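Long-range contact in Fe(2+) transporter FeoB (PDB 3IBY), which probably transports ferrous iron across the bacterial inner membrane in a GTP-driven uptake system, the part here being its cytosolic GTP-binding and regulatory region: residues A[36-41]-A[51-56]. Sequence-based numbering, arbitrary orientation.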
loop_
_atom_site.group_PDB
_atom_site.type_symbol
_atom_site.label_atom_id
_atom_site.label_comp_id
_atom_site.label_asym_id
_atom_site.label_seq_id
_atom_site.Cartn_x
_atom_site.Cartn_y
_atom_site.Cartn_z
ATOM N N VAL A 36 10.422 6.364 17.220
ATOM C CA VAL A 36 9.259 6.822 16.440
ATOM C C VAL A 36 7.969 6.464 17.177
ATOM O O VAL A 36 7.860 5.386 17.778
ATOM C CB VAL A 36 9.220 6.234 14.991
ATOM C CG1 VAL A 36 8.041 6.798 14.197
ATOM C CG2 VAL A 36 10.501 6.505 14.256
ATOM N N GLU A 37 7.008 7.382 17.130
ATOM C CA GLU A 37 5.802 7.292 17.925
ATOM C C GLU A 37 4.831 6.471 17.167
ATOM O O GLU A 37 4.732 6.601 15.967
ATOM C CB GLU A 37 5.267 8.695 18.244
ATOM C CG GLU A 37 6.300 9.478 19.107
ATOM C CD GLU A 37 5.813 10.790 19.669
ATOM O OE1 GLU A 37 4.922 11.422 19.048
ATOM O OE2 GLU A 37 6.327 11.209 20.730
ATOM N N LYS A 38 4.145 5.566 17.837
ATOM C CA LYS A 38 3.138 4.747 17.154
ATOM C C LYS A 38 1.794 5.232 17.610
ATOM O O LYS A 38 1.621 5.511 18.779
ATOM C CB LYS A 38 3.366 3.285 17.516
ATOM C CG LYS A 38 2.352 2.297 17.049
ATOM C CD LYS A 38 2.651 0.909 17.638
ATOM C CE LYS A 38 1.609 -0.160 17.222
ATOM N NZ LYS A 38 2.174 -1.500 17.146
ATOM N N LYS A 39 0.835 5.353 16.710
ATOM C CA LYS A 39 -0.521 5.744 17.123
ATOM C C LYS A 39 -1.410 4.588 16.817
ATOM O O LYS A 39 -1.370 4.048 15.696
ATOM C CB LYS A 39 -1.019 6.957 16.359
ATOM C CG LYS A 39 -0.530 8.343 16.892
ATOM C CD LYS A 39 0.777 8.835 16.226
ATOM C CE LYS A 39 0.818 10.389 16.084
ATOM N NZ LYS A 39 0.256 10.889 14.759
ATOM N N THR A 40 -2.201 4.185 17.809
ATOM C CA THR A 40 -3.148 3.095 17.628
ATOM C C THR A 40 -4.499 3.614 18.084
ATOM O O THR A 40 -4.573 4.491 18.918
ATOM C CB THR A 40 -2.738 1.840 18.422
ATOM O OG1 THR A 40 -2.546 2.196 19.808
ATOM C CG2 THR A 40 -1.430 1.177 17.830
ATOM N N GLY A 41 -5.563 3.108 17.486
ATOM C CA GLY A 41 -6.906 3.374 17.970
ATOM C C GLY A 41 -7.960 2.340 17.534
ATOM O O GLY A 41 -7.665 1.341 16.891
ATOM N N GLU A 51 -9.800 -2.342 15.127
ATOM C CA GLU A 51 -8.589 -1.755 15.667
ATOM C C GLU A 51 -7.799 -1.265 14.485
ATOM O O GLU A 51 -7.871 -1.857 13.412
ATOM C CB GLU A 51 -7.772 -2.770 16.452
ATOM C CG GLU A 51 -8.579 -3.698 17.321
ATOM C CD GLU A 51 -7.711 -4.708 18.047
ATOM O OE1 GLU A 51 -7.289 -5.709 17.375
ATOM O OE2 GLU A 51 -7.481 -4.499 19.281
ATOM N N ILE A 52 -7.066 -0.181 14.694
ATOM C CA ILE A 52 -6.338 0.503 13.636
ATOM C C ILE A 52 -4.958 0.899 14.112
ATOM O O ILE A 52 -4.808 1.497 15.218
ATOM C CB ILE A 52 -7.023 1.800 13.124
ATOM C CG1 ILE A 52 -8.313 1.491 12.432
ATOM C CG2 ILE A 52 -6.136 2.534 12.088
ATOM C CD1 ILE A 52 -8.524 2.250 11.160
ATOM N N THR A 53 -3.979 0.576 13.263
ATOM C CA THR A 53 -2.646 0.982 13.500
ATOM C C THR A 53 -2.232 1.898 12.382
ATOM O O THR A 53 -2.313 1.545 11.174
ATOM C CB THR A 53 -1.717 -0.178 13.609
ATOM O OG1 THR A 53 -2.121 -1.034 14.698
ATOM C CG2 THR A 53 -0.335 0.336 13.859
ATOM N N ASP A 54 -1.806 3.091 12.773
ATOM C CA ASP A 54 -1.324 4.033 11.806
ATOM C C ASP A 54 0.120 3.748 11.439
ATOM O O ASP A 54 0.959 3.655 12.339
ATOM C CB ASP A 54 -1.364 5.445 12.359
ATOM C CG ASP A 54 -1.195 6.468 11.288
ATOM O OD1 ASP A 54 -1.436 6.162 10.068
ATOM O OD2 ASP A 54 -0.884 7.601 11.667
ATOM N N LEU A 55 0.424 3.670 10.134
ATOM C CA LEU A 55 1.827 3.560 9.696
ATOM C C LEU A 55 2.302 4.850 9.168
ATOM O O LEU A 55 1.546 5.519 8.535
ATOM C CB LEU A 55 2.009 2.541 8.605
ATOM C CG LEU A 55 1.636 1.141 9.006
ATOM C CD1 LEU A 55 2.211 0.282 7.967
ATOM C CD2 LEU A 55 2.130 0.775 10.474
ATOM N N PRO A 56 3.573 5.177 9.401
ATOM C CA PRO A 56 4.131 6.393 8.931
ATOM C C PRO A 56 4.175 6.316 7.453
ATOM O O PRO A 56 4.451 5.253 6.928
ATOM C CB PRO A 56 5.557 6.365 9.482
ATOM C CG PRO A 56 5.544 5.447 10.572
ATOM C CD PRO A 56 4.608 4.388 10.072
HETATM O O HOH W 1 2.250 5.311 13.829
#
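Gly41 and Ile52 are joined by a pair of backbone hydrogen bonds. Gly41 N gives its hydrogen to Ile52 O at 2.9 Å. Ile52 N returns one to Gly41 O at 2.7 Å, tilted 22° from that carbonyl's plane. Glycine readily adopts the nearly fully extended backbone here (phi/psi -158°/-177°) and brings no side chain to the face shared with Ile52. Two residues on, Asp54 N reaches Lys39 O at 3.1 Å, closing the ladder between the antiparallel strands of a β hairpin. Beyond this point the strands diverge, and a water bridges them where a direct bond would otherwise be expected, donating to Asp54 O (2.6 Å) and accepting from Lys39 N.

Side chains add few and light contacts. On one face the side chains of Thr40 and Thr53, a non-hydrogen-bonded pair, run alongside each other in a common direction, with Thr40 CG2 3.9 Å from Thr53 OG1. These β-branched residues suit extended backbone. The extended Lys38 chain passes Thr53 at a slant, and its CE methylene meets the Thr53 CG2 methyl at 3.9 Å. On the other face, Asp54 CB rests 3.6 Å from Lys39 O. Lys39 NZ and Asp54 OD2 are 4.7 Å apart, too far for a salt bridge but near enough for a possible weak attraction.

The carboxylate of Asp54 is an apt partner for the ammonium of Lys14 in the P-loop, which it meets in a salt bridge through OD1. Asp54 and Pro56 belong to a predicted GTP-binding stretch that probably corresponds to the G3 motif of related GTPases, consistent with the hairpin strand leading into the nucleotide site. Strand 37-45 is flanked by strand 26-30 and strand 48-54 by the parallel strand 3-8, while Val36 and Pro56 both touch Asp71 of helix 70-81.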